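Local coordinates for ABC transporter, substrate binding protein (Mannopine) (Agrobacterium fabrum, PDB 5L9S), which serves as a periplasmic solute-binding protein of an ABC transporter, probably for mannopine, and is modelled here in its open, unliganded form, at residues D236-V241 with K252-W257; R19-E24 with A265-T270. All coordinates share one frame; numbering follows the deposited sequence.

Contact 1. Residues D236-V241 with K252-W257; sequences DRIALV and KLIEFW
Ile238 meets Ile254 and Trp257 where helix 247-258 lies against the central sheet of the N-terminal lobe, in the alpha/beta layering of a type II periplasmic binding protein. Strand 224-240, which carries Ile238, runs between strands 61-65 and 103-116 and antiparallel to both; a reversed strand in this place is characteristic of the type II topology. The backbones are closest at Ile238 and Ile254, with 7.4 Å between their CA atoms, and everything that touches is side chain. Ile238 divides the work between its two branches. With CG2 anti to the backbone N and CG1 beside it (chi1 -41°), the short branch is left facing Ile254: Ile238 CG2 sits 4.1 Å from Ile254 CG1, the two side chains lying alongside, each running counter to the other. The longer branch reaches the indole, where Ile238 CD1 lies 3.9 Å from Trp257 CD1. Its approach to that ring is oblique. Trp257 has its CG anti to its own backbone N (chi1 173°), which brings the pyrrole end of the ring, CD1, to Ile238 CD1. The indole NE1 makes weak hydrogen bonds to the backbone oxygens of Lys105 and Leu106. Leu61 touches Ile254, while Leu63, Ala104 and Leu106 touch Ile238, so neighbouring strands extend the same hydrocarbon layer. With 181 Å² buried between the segments and only carbon atoms meeting, the helix is held to the strand here by dispersion and exclusion of water, and the weak Trp257 NE1 bonds add a polar tie to the neighbouring strand.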
# COMPACT_ATOMS: atom_id res chain seq x y z
N ASP A 236 1.58 -4.43 -1.05
CA ASP A 236 2.16 -5.33 -2.03
C ASP A 236 1.86 -6.76 -1.68
O ASP A 236 1.83 -7.11 -0.49
CB ASP A 236 3.69 -5.14 -2.13
CG ASP A 236 4.18 -3.87 -2.81
OD1 ASP A 236 3.33 -3.00 -3.16
OD2 ASP A 236 5.41 -3.73 -3.01
N ARG A 237 1.69 -7.58 -2.69
CA ARG A 237 1.47 -9.01 -2.55
C ARG A 237 2.65 -9.81 -3.12
O ARG A 237 3.30 -9.35 -4.06
CB ARG A 237 0.14 -9.43 -3.22
CG ARG A 237 -1.05 -8.60 -2.76
CD ARG A 237 -2.39 -9.28 -2.92
NE ARG A 237 -2.54 -10.26 -1.86
CZ ARG A 237 -3.37 -10.15 -0.83
NH1 ARG A 237 -4.22 -9.14 -0.75
NH2 ARG A 237 -3.38 -11.08 0.11
N ILE A 238 2.95 -11.00 -2.53
CA ILE A 238 3.98 -11.93 -3.00
C ILE A 238 3.20 -12.88 -3.89
O ILE A 238 2.34 -13.59 -3.39
CB ILE A 238 4.72 -12.73 -1.87
CG1 ILE A 238 5.05 -11.84 -0.63
CG2 ILE A 238 5.97 -13.47 -2.42
CD1 ILE A 238 5.07 -12.60 0.72
N ALA A 239 3.45 -12.85 -5.21
CA ALA A 239 2.73 -13.72 -6.15
C ALA A 239 3.63 -14.86 -6.66
O ALA A 239 4.83 -14.68 -6.83
CB ALA A 239 2.20 -12.90 -7.31
N LEU A 240 3.02 -16.03 -6.89
CA LEU A 240 3.67 -17.24 -7.40
C LEU A 240 3.44 -17.33 -8.90
O LEU A 240 2.29 -17.38 -9.34
CB LEU A 240 3.13 -18.50 -6.66
CG LEU A 240 3.61 -19.89 -7.13
CD1 LEU A 240 5.09 -20.11 -6.85
CD2 LEU A 240 2.81 -20.98 -6.45
N VAL A 241 4.54 -17.25 -9.69
CA VAL A 241 4.57 -17.30 -11.15
C VAL A 241 4.02 -18.62 -11.67
O VAL A 241 4.42 -19.69 -11.17
CB VAL A 241 5.98 -16.98 -11.72
CG1 VAL A 241 6.06 -17.25 -13.23
CG2 VAL A 241 6.38 -15.54 -11.42
N LYS A 252 7.41 -22.22 0.64
CA LYS A 252 8.07 -22.35 1.94
C LYS A 252 8.58 -20.97 2.35
O LYS A 252 8.59 -20.64 3.53
CB LYS A 252 9.27 -23.32 1.84
CG LYS A 252 8.92 -24.80 1.83
CD LYS A 252 10.19 -25.60 2.08
CE LYS A 252 10.12 -27.02 1.57
NZ LYS A 252 11.47 -27.65 1.52
N LEU A 253 9.03 -20.18 1.34
CA LEU A 253 9.53 -18.82 1.51
C LEU A 253 8.37 -17.90 1.90
O LEU A 253 8.55 -17.02 2.76
CB LEU A 253 10.27 -18.33 0.25
CG LEU A 253 10.87 -16.92 0.30
CD1 LEU A 253 11.93 -16.78 1.36
CD2 LEU A 253 11.43 -16.53 -1.01
N ILE A 254 7.17 -18.12 1.29
CA ILE A 254 5.95 -17.37 1.60
C ILE A 254 5.50 -17.68 3.04
O ILE A 254 5.29 -16.75 3.82
CB ILE A 254 4.83 -17.65 0.57
CG1 ILE A 254 5.22 -17.12 -0.83
CG2 ILE A 254 3.50 -17.04 1.05
CD1 ILE A 254 4.10 -17.25 -1.90
N GLU A 255 5.37 -18.98 3.39
CA GLU A 255 4.97 -19.48 4.71
C GLU A 255 5.90 -18.92 5.78
O GLU A 255 5.42 -18.50 6.84
CB GLU A 255 4.99 -21.02 4.75
CG GLU A 255 4.31 -21.64 5.97
CD GLU A 255 4.47 -23.13 6.20
OE1 GLU A 255 4.64 -23.89 5.21
OE2 GLU A 255 4.40 -23.54 7.38
N PHE A 256 7.23 -18.88 5.48
CA PHE A 256 8.26 -18.33 6.36
C PHE A 256 7.95 -16.90 6.77
O PHE A 256 8.09 -16.57 7.93
CB PHE A 256 9.68 -18.40 5.72
CG PHE A 256 10.80 -18.01 6.66
CD1 PHE A 256 11.32 -18.93 7.57
CD2 PHE A 256 11.33 -16.72 6.65
CE1 PHE A 256 12.34 -18.56 8.45
CE2 PHE A 256 12.35 -16.36 7.53
CZ PHE A 256 12.85 -17.28 8.42
N TRP A 257 7.54 -16.07 5.80
CA TRP A 257 7.18 -14.67 6.01
C TRP A 257 5.91 -14.55 6.82
O TRP A 257 5.90 -13.83 7.83
CB TRP A 257 7.03 -13.96 4.65
CG TRP A 257 6.50 -12.56 4.77
CD1 TRP A 257 5.21 -12.15 4.60
CD2 TRP A 257 7.24 -11.40 5.16
NE1 TRP A 257 5.09 -10.81 4.87
CE2 TRP A 257 6.32 -10.32 5.22
CE3 TRP A 257 8.59 -11.17 5.50
CZ2 TRP A 257 6.72 -9.02 5.54
CZ3 TRP A 257 8.99 -9.88 5.80
CH2 TRP A 257 8.07 -8.81 5.78

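Contact 2. Residues R19-E24 with A265-T270; sequences REAWFE and AKACET
Lys266 lays its aliphatic chain over Ala21 where two helices of the N-terminal lobe, 12-30 and 261-271, pack in a near-antiparallel pair. Their short segments run 150° apart in direction, and the axes come within 8.5 Å, a spacing that small side chains at the crossing permit. Ala21 CB faces the other helix there, 3.7 Å from Ala267 CB. From Lys266 CB outward the methyl of Ala21 is met again and again: Lys266 CB and CG are each 3.9 Å from Ala21 CB, and CD touches the same methyl while also nearing Ala21 CA. One atom further, Lys266 CE has moved on to the preceding residue and lies 3.6 Å from Glu20 O, with Glu20 CB also close by. The chain then bends (chi4 58°), and Lys266 NZ stops 4.8 Å from Glu20 OE1, too far for a salt bridge, though the opposite charges probably attract weakly. A water bridges the two helices beside it, donating to Thr270 OG1 and, weakly, to Glu20 OE1. On helix 12-30 the backbone widens into a pi-type turn at 19-23, and Glu24 N bonds to Arg19 O. Thr270 OG1, besides accepting from the water, gives its own proton back to its helix, bonding to Lys266 O at 3.0 Å with a C=O...OG1 angle of 145°.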
# COMPACT_ATOMS: atom_id res chain seq x y z
N ARG A 19 16.25 -8.85 2.33
CA ARG A 19 17.39 -9.77 2.39
C ARG A 19 17.80 -10.03 3.84
O ARG A 19 18.02 -11.17 4.23
CB ARG A 19 18.56 -9.20 1.60
CG ARG A 19 19.59 -10.24 1.16
CD ARG A 19 20.75 -9.60 0.42
NE ARG A 19 20.31 -8.80 -0.73
CZ ARG A 19 20.09 -9.27 -1.96
NH1 ARG A 19 20.27 -10.56 -2.23
NH2 ARG A 19 19.71 -8.46 -2.93
N GLU A 20 17.87 -8.95 4.64
CA GLU A 20 18.27 -8.96 6.04
C GLU A 20 17.22 -9.59 6.94
O GLU A 20 17.57 -10.33 7.86
CB GLU A 20 18.57 -7.53 6.52
CG GLU A 20 19.77 -6.87 5.84
CD GLU A 20 19.93 -5.37 6.04
OE1 GLU A 20 19.03 -4.73 6.64
OE2 GLU A 20 20.95 -4.82 5.55
N ALA A 21 15.93 -9.28 6.71
CA ALA A 21 14.84 -9.74 7.56
C ALA A 21 14.16 -11.03 7.13
O ALA A 21 13.61 -11.72 7.98
CB ALA A 21 13.81 -8.63 7.69
N TRP A 22 14.19 -11.35 5.82
CA TRP A 22 13.45 -12.47 5.27
C TRP A 22 14.28 -13.52 4.52
O TRP A 22 14.14 -14.70 4.83
CB TRP A 22 12.33 -11.89 4.39
CG TRP A 22 11.40 -12.85 3.70
CD1 TRP A 22 11.12 -14.13 4.06
CD2 TRP A 22 10.56 -12.55 2.59
NE1 TRP A 22 10.19 -14.66 3.20
CE2 TRP A 22 9.82 -13.71 2.30
CE3 TRP A 22 10.35 -11.40 1.81
CZ2 TRP A 22 8.89 -13.76 1.25
CZ3 TRP A 22 9.48 -11.48 0.73
CH2 TRP A 22 8.74 -12.64 0.48
N PHE A 23 15.10 -13.11 3.55
CA PHE A 23 15.85 -14.06 2.71
C PHE A 23 17.00 -14.74 3.42
O PHE A 23 17.04 -15.97 3.40
CB PHE A 23 16.32 -13.40 1.41
CG PHE A 23 15.18 -12.74 0.65
CD1 PHE A 23 13.88 -13.25 0.70
CD2 PHE A 23 15.42 -11.63 -0.15
CE1 PHE A 23 12.85 -12.63 0.01
CE2 PHE A 23 14.38 -11.01 -0.85
CZ PHE A 23 13.09 -11.51 -0.75
N GLU A 24 17.94 -13.99 4.02
CA GLU A 24 19.05 -14.59 4.74
C GLU A 24 18.55 -15.47 5.91
O GLU A 24 18.95 -16.64 5.91
CB GLU A 24 20.13 -13.58 5.17
CG GLU A 24 21.04 -13.21 4.01
CD GLU A 24 21.88 -11.94 4.13
OE1 GLU A 24 21.76 -11.21 5.14
OE2 GLU A 24 22.67 -11.68 3.19
N ALA A 265 8.34 -7.56 11.38
CA ALA A 265 8.60 -6.38 12.21
C ALA A 265 9.96 -5.75 11.87
O ALA A 265 10.06 -4.52 11.81
CB ALA A 265 8.55 -6.75 13.68
N LYS A 266 11.00 -6.58 11.65
CA LYS A 266 12.33 -6.09 11.30
C LYS A 266 12.27 -5.38 9.93
O LYS A 266 12.73 -4.24 9.82
CB LYS A 266 13.35 -7.25 11.30
CG LYS A 266 14.78 -6.82 11.05
CD LYS A 266 15.71 -8.01 10.92
CE LYS A 266 17.02 -7.67 10.23
NZ LYS A 266 17.77 -6.58 10.93
N ALA A 267 11.67 -6.04 8.91
CA ALA A 267 11.51 -5.47 7.57
C ALA A 267 10.64 -4.20 7.59
O ALA A 267 10.99 -3.22 6.93
CB ALA A 267 10.94 -6.51 6.61
N CYS A 268 9.57 -4.17 8.39
CA CYS A 268 8.71 -2.99 8.45
C CYS A 268 9.24 -1.86 9.35
O CYS A 268 8.80 -0.72 9.18
CB CYS A 268 7.26 -3.37 8.77
SG CYS A 268 6.42 -4.19 7.38
N GLU A 269 10.23 -2.13 10.24
CA GLU A 269 10.89 -1.07 11.02
C GLU A 269 11.76 -0.28 10.02
O GLU A 269 11.68 0.94 9.98
CB GLU A 269 11.79 -1.65 12.13
CG GLU A 269 11.13 -1.84 13.49
CD GLU A 269 11.76 -2.94 14.35
OE1 GLU A 269 13.00 -3.08 14.33
OE2 GLU A 269 11.00 -3.67 15.02
N THR A 270 12.50 -1.01 9.17
CA THR A 270 13.38 -0.48 8.13
C THR A 270 12.62 0.34 7.09
O THR A 270 13.06 1.44 6.72
CB THR A 270 14.11 -1.67 7.44
OG1 THR A 270 14.70 -2.55 8.41
CG2 THR A 270 15.15 -1.21 6.43
O HOH W 1 15.78 -5.13 7.46

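Trp22, on the same helix segment as Ala21, joins the two contacts, whose centres lie about 14 Å apart. Its NE1 is 2.9 Å from Leu253 O, a probable hydrogen bond to helix 247-258, and its CH2 lies 3.7 Å from Ile238 CD1, while Trp257 CB packs 3.5 Å from Trp22 NE1. Trp257 also touches Ala267, so this one residue faces the strand of contact 1 and the second helix of contact 2. Helices 247-258 and 261-271 are consecutive, and contact 1 is nested within the chain loop that contact 2 closes. Both belong to the same lobe; in type II binding proteins the ligand lies in the cleft between lobes, and this model is unliganded.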